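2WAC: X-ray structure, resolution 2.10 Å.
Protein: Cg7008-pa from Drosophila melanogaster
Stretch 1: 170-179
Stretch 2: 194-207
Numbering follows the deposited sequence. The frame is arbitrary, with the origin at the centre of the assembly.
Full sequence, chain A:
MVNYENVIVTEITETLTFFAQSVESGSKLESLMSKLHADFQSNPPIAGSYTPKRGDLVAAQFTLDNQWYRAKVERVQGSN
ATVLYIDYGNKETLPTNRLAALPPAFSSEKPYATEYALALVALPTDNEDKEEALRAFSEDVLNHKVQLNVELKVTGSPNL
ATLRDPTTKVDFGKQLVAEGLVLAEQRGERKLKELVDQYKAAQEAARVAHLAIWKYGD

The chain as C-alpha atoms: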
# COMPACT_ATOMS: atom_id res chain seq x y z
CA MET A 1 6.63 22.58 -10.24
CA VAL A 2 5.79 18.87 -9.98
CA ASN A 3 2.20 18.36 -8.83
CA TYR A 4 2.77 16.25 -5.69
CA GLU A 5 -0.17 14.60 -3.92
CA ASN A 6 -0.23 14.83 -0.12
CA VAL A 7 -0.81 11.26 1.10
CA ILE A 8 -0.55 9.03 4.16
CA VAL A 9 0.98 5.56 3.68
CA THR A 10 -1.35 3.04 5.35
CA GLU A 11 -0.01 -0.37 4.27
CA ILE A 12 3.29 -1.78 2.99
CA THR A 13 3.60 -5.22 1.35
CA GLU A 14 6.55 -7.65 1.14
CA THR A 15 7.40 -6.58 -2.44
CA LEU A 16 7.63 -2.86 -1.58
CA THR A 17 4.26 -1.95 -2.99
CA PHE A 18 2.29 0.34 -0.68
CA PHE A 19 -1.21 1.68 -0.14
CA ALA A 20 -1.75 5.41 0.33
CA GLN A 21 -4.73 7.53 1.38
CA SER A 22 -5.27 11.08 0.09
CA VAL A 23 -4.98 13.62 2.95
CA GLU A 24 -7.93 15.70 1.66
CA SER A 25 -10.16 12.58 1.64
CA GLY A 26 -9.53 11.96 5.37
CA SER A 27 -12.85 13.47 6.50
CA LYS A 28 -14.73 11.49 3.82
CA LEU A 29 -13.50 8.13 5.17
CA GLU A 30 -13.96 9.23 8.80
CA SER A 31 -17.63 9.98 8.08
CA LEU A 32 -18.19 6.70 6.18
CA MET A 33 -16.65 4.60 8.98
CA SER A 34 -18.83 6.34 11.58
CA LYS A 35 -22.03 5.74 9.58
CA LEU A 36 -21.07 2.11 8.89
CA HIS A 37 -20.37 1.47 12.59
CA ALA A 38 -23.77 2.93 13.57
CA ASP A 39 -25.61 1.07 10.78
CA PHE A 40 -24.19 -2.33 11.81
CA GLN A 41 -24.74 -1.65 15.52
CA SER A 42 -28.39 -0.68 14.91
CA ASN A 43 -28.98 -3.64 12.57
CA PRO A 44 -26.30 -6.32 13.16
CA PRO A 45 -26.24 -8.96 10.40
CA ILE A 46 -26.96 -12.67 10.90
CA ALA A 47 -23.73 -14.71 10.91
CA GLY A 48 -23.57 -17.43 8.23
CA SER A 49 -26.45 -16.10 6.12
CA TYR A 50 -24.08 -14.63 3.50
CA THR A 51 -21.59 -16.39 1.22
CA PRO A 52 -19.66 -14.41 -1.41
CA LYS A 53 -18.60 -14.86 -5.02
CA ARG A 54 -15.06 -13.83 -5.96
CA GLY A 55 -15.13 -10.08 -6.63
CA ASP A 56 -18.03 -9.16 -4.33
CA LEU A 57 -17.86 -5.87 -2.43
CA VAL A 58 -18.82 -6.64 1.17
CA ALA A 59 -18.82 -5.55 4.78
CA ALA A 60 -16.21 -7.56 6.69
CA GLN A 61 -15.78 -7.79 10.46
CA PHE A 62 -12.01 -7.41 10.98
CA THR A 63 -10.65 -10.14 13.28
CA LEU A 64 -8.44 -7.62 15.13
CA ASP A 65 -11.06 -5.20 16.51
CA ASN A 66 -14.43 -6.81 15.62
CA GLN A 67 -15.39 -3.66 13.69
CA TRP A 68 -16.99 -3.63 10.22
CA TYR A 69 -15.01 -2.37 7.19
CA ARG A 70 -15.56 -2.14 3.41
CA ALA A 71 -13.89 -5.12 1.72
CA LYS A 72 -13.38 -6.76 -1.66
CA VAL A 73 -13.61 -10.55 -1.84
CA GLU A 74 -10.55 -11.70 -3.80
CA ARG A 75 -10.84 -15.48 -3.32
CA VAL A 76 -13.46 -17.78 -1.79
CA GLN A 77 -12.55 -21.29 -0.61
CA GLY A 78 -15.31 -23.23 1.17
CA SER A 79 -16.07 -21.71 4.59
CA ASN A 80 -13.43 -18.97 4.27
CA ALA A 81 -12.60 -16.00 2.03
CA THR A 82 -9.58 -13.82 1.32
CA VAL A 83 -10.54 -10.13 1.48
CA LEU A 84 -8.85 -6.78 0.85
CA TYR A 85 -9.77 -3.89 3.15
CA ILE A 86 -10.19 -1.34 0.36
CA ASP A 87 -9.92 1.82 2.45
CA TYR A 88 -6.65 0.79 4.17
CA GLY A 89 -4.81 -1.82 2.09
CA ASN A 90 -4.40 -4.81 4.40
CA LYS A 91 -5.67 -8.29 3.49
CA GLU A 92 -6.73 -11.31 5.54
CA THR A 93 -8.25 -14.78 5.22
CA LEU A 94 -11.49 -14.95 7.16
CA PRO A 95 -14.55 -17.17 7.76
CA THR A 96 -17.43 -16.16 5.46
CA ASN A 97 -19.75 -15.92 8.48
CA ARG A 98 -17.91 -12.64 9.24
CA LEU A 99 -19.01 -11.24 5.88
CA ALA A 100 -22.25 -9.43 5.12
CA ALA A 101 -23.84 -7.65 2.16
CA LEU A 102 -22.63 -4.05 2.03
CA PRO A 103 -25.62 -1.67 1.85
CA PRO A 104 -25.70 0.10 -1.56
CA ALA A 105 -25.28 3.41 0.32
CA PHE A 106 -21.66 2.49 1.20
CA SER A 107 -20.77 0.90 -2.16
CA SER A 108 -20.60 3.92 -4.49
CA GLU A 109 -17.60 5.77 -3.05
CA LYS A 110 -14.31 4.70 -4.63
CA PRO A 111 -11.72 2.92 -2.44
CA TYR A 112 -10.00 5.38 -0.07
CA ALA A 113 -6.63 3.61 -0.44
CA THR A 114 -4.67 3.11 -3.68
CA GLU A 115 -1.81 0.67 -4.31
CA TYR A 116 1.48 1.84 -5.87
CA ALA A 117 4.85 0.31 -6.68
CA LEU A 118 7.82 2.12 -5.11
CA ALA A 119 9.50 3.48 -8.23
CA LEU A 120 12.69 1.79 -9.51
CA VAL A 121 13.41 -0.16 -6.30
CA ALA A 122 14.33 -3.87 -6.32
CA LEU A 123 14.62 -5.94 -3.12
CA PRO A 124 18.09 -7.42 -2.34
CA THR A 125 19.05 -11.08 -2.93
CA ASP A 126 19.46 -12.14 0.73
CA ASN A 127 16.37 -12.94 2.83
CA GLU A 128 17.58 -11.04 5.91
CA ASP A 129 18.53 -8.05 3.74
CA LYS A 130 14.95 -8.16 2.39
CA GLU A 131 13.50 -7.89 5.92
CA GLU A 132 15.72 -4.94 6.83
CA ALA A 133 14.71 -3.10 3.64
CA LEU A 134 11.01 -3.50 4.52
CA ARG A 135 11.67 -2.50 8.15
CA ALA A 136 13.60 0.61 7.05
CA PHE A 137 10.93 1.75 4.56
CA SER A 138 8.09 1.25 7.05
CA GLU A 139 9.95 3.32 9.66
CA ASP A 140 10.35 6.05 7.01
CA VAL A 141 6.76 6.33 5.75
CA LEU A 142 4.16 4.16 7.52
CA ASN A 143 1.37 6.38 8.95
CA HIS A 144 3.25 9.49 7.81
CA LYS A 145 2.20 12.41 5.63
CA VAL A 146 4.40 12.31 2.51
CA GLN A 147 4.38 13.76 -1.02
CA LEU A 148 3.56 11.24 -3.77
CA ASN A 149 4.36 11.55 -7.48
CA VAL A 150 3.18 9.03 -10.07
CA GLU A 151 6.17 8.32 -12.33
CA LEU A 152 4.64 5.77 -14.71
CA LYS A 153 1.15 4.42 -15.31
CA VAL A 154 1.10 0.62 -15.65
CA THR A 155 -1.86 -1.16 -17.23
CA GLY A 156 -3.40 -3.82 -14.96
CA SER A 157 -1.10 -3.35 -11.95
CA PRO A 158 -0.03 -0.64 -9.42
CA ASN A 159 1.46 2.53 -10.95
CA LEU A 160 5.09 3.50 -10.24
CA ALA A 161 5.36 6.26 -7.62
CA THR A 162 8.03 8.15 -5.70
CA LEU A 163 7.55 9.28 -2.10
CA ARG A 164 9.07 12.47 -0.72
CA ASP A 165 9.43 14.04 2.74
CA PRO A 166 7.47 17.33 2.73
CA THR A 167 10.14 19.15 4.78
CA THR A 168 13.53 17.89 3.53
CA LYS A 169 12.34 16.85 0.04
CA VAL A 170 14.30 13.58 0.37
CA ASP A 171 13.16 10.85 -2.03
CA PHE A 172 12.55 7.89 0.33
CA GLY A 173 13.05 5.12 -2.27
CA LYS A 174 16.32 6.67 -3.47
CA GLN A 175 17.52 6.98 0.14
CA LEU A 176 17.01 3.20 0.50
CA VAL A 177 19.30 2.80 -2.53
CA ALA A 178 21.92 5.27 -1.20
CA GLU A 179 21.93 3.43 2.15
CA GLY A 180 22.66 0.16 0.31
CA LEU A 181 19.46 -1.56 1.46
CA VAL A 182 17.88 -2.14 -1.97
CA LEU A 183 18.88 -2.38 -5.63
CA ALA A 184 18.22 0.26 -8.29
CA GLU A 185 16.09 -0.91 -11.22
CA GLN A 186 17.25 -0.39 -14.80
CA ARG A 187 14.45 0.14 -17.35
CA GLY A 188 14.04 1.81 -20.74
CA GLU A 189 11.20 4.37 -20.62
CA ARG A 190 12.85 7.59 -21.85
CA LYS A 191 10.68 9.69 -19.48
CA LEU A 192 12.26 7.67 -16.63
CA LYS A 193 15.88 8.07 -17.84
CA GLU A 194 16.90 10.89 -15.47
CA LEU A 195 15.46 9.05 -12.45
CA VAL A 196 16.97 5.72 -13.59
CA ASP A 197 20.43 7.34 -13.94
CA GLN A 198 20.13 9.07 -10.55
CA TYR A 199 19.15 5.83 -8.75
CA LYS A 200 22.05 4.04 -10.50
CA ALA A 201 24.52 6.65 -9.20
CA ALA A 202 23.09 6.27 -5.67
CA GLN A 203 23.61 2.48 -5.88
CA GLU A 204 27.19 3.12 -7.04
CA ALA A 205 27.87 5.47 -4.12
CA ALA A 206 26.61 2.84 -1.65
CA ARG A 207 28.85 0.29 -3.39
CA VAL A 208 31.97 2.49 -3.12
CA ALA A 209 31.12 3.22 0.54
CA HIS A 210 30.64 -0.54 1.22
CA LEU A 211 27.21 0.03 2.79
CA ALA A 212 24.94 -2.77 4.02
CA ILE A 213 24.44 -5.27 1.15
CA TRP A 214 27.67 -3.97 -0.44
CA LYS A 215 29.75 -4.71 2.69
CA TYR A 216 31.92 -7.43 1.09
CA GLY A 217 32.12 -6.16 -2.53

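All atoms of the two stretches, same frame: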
# COMPACT_ATOMS: atom_id res chain seq x y z
N VAL A 170 13.58 14.83 0.63
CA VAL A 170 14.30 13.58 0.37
C VAL A 170 13.37 12.53 -0.23
O VAL A 170 12.30 12.24 0.32
CB VAL A 170 15.01 13.03 1.64
CG1 VAL A 170 15.61 11.65 1.38
CG2 VAL A 170 16.09 13.99 2.12
N ASP A 171 13.79 11.99 -1.37
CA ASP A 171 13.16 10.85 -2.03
C ASP A 171 13.45 9.59 -1.19
O ASP A 171 14.59 9.15 -1.11
CB ASP A 171 13.72 10.72 -3.45
CG ASP A 171 13.16 9.53 -4.23
OD1 ASP A 171 12.60 8.60 -3.63
OD2 ASP A 171 13.30 9.53 -5.47
N PHE A 172 12.40 9.03 -0.58
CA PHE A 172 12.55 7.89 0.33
C PHE A 172 13.08 6.61 -0.32
O PHE A 172 13.94 5.93 0.25
CB PHE A 172 11.24 7.60 1.08
CG PHE A 172 10.94 8.57 2.19
CD1 PHE A 172 11.73 8.62 3.33
CD2 PHE A 172 9.85 9.43 2.10
CE1 PHE A 172 11.45 9.52 4.36
CE2 PHE A 172 9.55 10.33 3.12
CZ PHE A 172 10.35 10.37 4.26
N GLY A 173 12.58 6.29 -1.51
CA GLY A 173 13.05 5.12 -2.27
C GLY A 173 14.51 5.22 -2.67
O GLY A 173 15.25 4.23 -2.58
N LYS A 174 14.93 6.41 -3.10
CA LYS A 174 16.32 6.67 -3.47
C LYS A 174 17.24 6.57 -2.26
O LYS A 174 18.37 6.08 -2.36
CB LYS A 174 16.46 8.04 -4.14
CG LYS A 174 17.83 8.31 -4.73
CD LYS A 174 17.92 9.70 -5.32
CE LYS A 174 19.31 9.97 -5.87
NZ LYS A 174 19.41 11.31 -6.53
N GLN A 175 16.76 7.06 -1.11
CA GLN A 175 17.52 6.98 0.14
C GLN A 175 17.80 5.53 0.53
O GLN A 175 18.88 5.22 1.03
CB GLN A 175 16.79 7.72 1.27
CG GLN A 175 17.67 7.98 2.49
CD GLN A 175 16.97 8.79 3.57
OE1 GLN A 175 15.97 8.36 4.14
NE2 GLN A 175 17.50 9.97 3.86
N LEU A 176 16.83 4.64 0.29
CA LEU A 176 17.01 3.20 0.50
C LEU A 176 18.15 2.65 -0.37
O LEU A 176 18.93 1.82 0.08
CB LEU A 176 15.72 2.43 0.21
CG LEU A 176 14.46 2.65 1.06
CD1 LEU A 176 13.33 1.77 0.53
CD2 LEU A 176 14.70 2.36 2.53
N VAL A 177 18.22 3.14 -1.61
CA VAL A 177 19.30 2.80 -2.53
C VAL A 177 20.65 3.34 -2.03
O VAL A 177 21.63 2.59 -1.95
CB VAL A 177 19.00 3.30 -3.98
CG1 VAL A 177 20.12 2.93 -4.93
CG2 VAL A 177 17.68 2.75 -4.48
N ALA A 178 20.69 4.62 -1.68
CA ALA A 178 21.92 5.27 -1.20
C ALA A 178 22.46 4.66 0.10
O ALA A 178 23.67 4.68 0.34
CB ALA A 178 21.70 6.77 -1.03
N GLU A 179 21.56 4.12 0.91
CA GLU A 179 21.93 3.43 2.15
C GLU A 179 22.35 1.97 1.93
O GLU A 179 22.75 1.28 2.87
CB GLU A 179 20.79 3.49 3.17
CG GLU A 179 20.61 4.86 3.82
CD GLU A 179 19.28 5.00 4.55
OE1 GLU A 179 18.38 4.16 4.35
OE2 GLU A 179 19.15 5.97 5.32
N GLU A 194 16.25 10.05 -16.48
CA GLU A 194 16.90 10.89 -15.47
C GLU A 194 16.85 10.22 -14.10
O GLU A 194 17.87 10.13 -13.42
CB GLU A 194 16.24 12.27 -15.43
CG GLU A 194 16.83 13.23 -14.41
CD GLU A 194 16.34 14.65 -14.59
OE1 GLU A 194 16.43 15.17 -15.73
OE2 GLU A 194 15.87 15.25 -13.60
N LEU A 195 15.67 9.75 -13.72
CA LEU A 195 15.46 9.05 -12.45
C LEU A 195 16.21 7.72 -12.38
O LEU A 195 16.78 7.38 -11.34
CB LEU A 195 13.96 8.85 -12.18
CG LEU A 195 13.48 8.68 -10.73
CD1 LEU A 195 13.68 9.95 -9.90
CD2 LEU A 195 12.02 8.25 -10.70
N VAL A 196 16.22 6.97 -13.49
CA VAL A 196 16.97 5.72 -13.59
C VAL A 196 18.47 5.95 -13.38
O VAL A 196 19.12 5.23 -12.62
CB VAL A 196 16.70 4.97 -14.93
CG1 VAL A 196 17.79 3.94 -15.24
CG2 VAL A 196 15.33 4.30 -14.91
N ASP A 197 19.01 6.96 -14.06
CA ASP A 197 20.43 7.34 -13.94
C ASP A 197 20.78 7.77 -12.52
O ASP A 197 21.82 7.38 -11.98
CB ASP A 197 20.78 8.46 -14.93
CG ASP A 197 20.80 7.99 -16.38
OD1 ASP A 197 20.81 6.76 -16.62
OD2 ASP A 197 20.82 8.85 -17.28
N GLN A 198 19.91 8.58 -11.91
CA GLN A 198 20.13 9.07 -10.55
C GLN A 198 20.15 7.95 -9.51
O GLN A 198 21.02 7.92 -8.64
CB GLN A 198 19.10 10.16 -10.21
CG GLN A 198 19.43 11.52 -10.83
CD GLN A 198 18.26 12.49 -10.89
OE1 GLN A 198 17.13 12.15 -10.53
NE2 GLN A 198 18.53 13.71 -11.35
N TYR A 199 19.21 7.01 -9.62
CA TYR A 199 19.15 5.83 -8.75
C TYR A 199 20.36 4.91 -8.94
O TYR A 199 20.85 4.32 -7.97
CB TYR A 199 17.84 5.05 -8.96
CG TYR A 199 16.62 5.59 -8.22
CD1 TYR A 199 15.79 4.73 -7.51
CD2 TYR A 199 16.31 6.95 -8.23
CE1 TYR A 199 14.67 5.20 -6.84
CE2 TYR A 199 15.19 7.44 -7.55
CZ TYR A 199 14.38 6.55 -6.85
OH TYR A 199 13.27 7.01 -6.18
N LYS A 200 20.83 4.79 -10.18
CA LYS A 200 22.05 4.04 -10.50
C LYS A 200 23.28 4.62 -9.81
O LYS A 200 24.09 3.87 -9.26
CB LYS A 200 22.27 4.00 -12.02
CG LYS A 200 21.36 3.05 -12.76
CD LYS A 200 21.89 1.63 -12.68
CE LYS A 200 20.79 0.69 -12.18
NZ LYS A 200 21.38 -0.56 -11.62
N ALA A 201 23.42 5.94 -9.86
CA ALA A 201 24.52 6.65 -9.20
C ALA A 201 24.49 6.48 -7.68
O ALA A 201 25.53 6.34 -7.05
CB ALA A 201 24.50 8.12 -9.58
N ALA A 202 23.28 6.51 -7.11
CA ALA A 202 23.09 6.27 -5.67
C ALA A 202 23.55 4.86 -5.28
O ALA A 202 24.23 4.69 -4.26
CB ALA A 202 21.64 6.50 -5.28
N GLN A 203 23.17 3.87 -6.09
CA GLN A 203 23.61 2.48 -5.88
C GLN A 203 25.13 2.38 -5.91
O GLN A 203 25.74 1.70 -5.08
CB GLN A 203 23.00 1.54 -6.92
CG GLN A 203 23.51 0.11 -6.83
CD GLN A 203 22.89 -0.82 -7.85
OE1 GLN A 203 21.77 -1.30 -7.68
NE2 GLN A 203 23.63 -1.10 -8.92
N GLU A 204 25.74 3.07 -6.88
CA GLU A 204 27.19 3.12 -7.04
C GLU A 204 27.90 3.74 -5.85
O GLU A 204 28.97 3.27 -5.45
CB GLU A 204 27.56 3.87 -8.32
CG GLU A 204 27.91 2.96 -9.49
CD GLU A 204 29.14 2.12 -9.22
OE1 GLU A 204 30.17 2.67 -8.79
OE2 GLU A 204 29.07 0.89 -9.45
N ALA A 205 27.32 4.80 -5.29
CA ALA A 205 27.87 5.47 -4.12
C ALA A 205 27.86 4.55 -2.90
O ALA A 205 28.84 4.49 -2.15
CB ALA A 205 27.09 6.75 -3.83
N ALA A 206 26.75 3.82 -2.73
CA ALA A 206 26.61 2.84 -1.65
C ALA A 206 27.60 1.69 -1.82
O ALA A 206 28.12 1.17 -0.82
CB ALA A 206 25.18 2.31 -1.61
N ARG A 207 27.86 1.31 -3.07
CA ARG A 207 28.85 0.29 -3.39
C ARG A 207 30.26 0.74 -3.00
O ARG A 207 30.98 0.00 -2.32
CB ARG A 207 28.80 -0.09 -4.88
CG ARG A 207 29.64 -1.31 -5.23
CD ARG A 207 29.93 -1.43 -6.73
NE ARG A 207 30.76 -0.33 -7.25
CZ ARG A 207 32.07 -0.20 -7.07
NH1 ARG A 207 32.76 -1.10 -6.36
NH2 ARG A 207 32.71 0.83 -7.60
O HOH W 1 22.10 10.22 -7.68
O HOH W 2 17.01 11.45 -8.03

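A single carboxylate, that of Asp 171, both caps one helix and anchors the other. Asp 171 OD1 accepts from the backbone Lys 174 N at 3.2 Å, the N-cap bond that closes the first turn of helix 172-178, while Asp 171 OD2 accepts a short hydrogen bond, 2.6 Å, from Tyr 199 OH on the neighbouring helix. The latter is the only direct hydrogen bond between the two stretches. The tyrosine hydroxyl ends beside the start of the short helix, with Tyr 199 OH 3.5 Å from Lys 174 N.

The helices run in broadly the same direction, their axes 31° apart and 8.2 Å from each other at closest approach. They draw together as they run from N to C: the CA atoms of Lys 174 and Tyr 199 are 6.0 Å apart, those of Val 177 and Gln 203 5.5 Å, and those of Ala 178 and Ala 202 4.7 Å. Ala 178 CB lies 4.3 Å from Ala 202 CB, and Ala 178 CA comes within 3.9 Å of Ala 202 O. Ala 206, one turn beyond Ala 202, points toward the short helix and sets Ala 206 CB 3.6 Å from Val 177 O and 3.4 Å from Ala 178 O, a methyl group against the carbonyls at the end of that helix.

At the wider end Tyr 199 fills the space. Its CA-to-CB bond points sideways, but with chi1 at -82° (m) the ring reaches across to the other helix. Lys 174 CB sits over one face, 4.0 Å from the centroid of the Tyr 199 ring and 27° off its normal, a CH-pi contact made by the aliphatic base of a charged side chain. Asp 171 OD2 lies at the ring edge, near its plane, as suits an acceptor for the phenol. Gly 173 has no side chain; a CB built there would point toward the other helix and lie 3.5 Å from Tyr 199 OH.

Val 177 is the apolar centre of the short helix's contribution. In the t rotamer, Val 177 CG2 lies 4.1 Å from Tyr 199 CD1, whereas Val 177 CG1 packs 3.9 Å from Ala 202 CB and also touches backbone, 3.4 Å from both Tyr 199 O and Gln 203 N. Those two backbone atoms are already paired with each other in an i to i+4 helical hydrogen bond, Gln 203 N to Tyr 199 O at 3.0 Å, so the methyl rests on satisfied polar groups.

Lys 174 continues past the tyrosine in a fully extended chain, all four chi angles t, with Lys 174 CE 4.2 Å from Ala 202 CB and 3.8 Å from Gln 198 O. The ammonium makes its polar links through water: Lys 174 NZ donates to water 1 (3.1 Å), which donates to Gln 198 O (2.7 Å), and to water 2 (2.8 Å), which donates to Gln 198 OE1 (2.6 Å). Altogether the contact buries 470 Å², counting both sides.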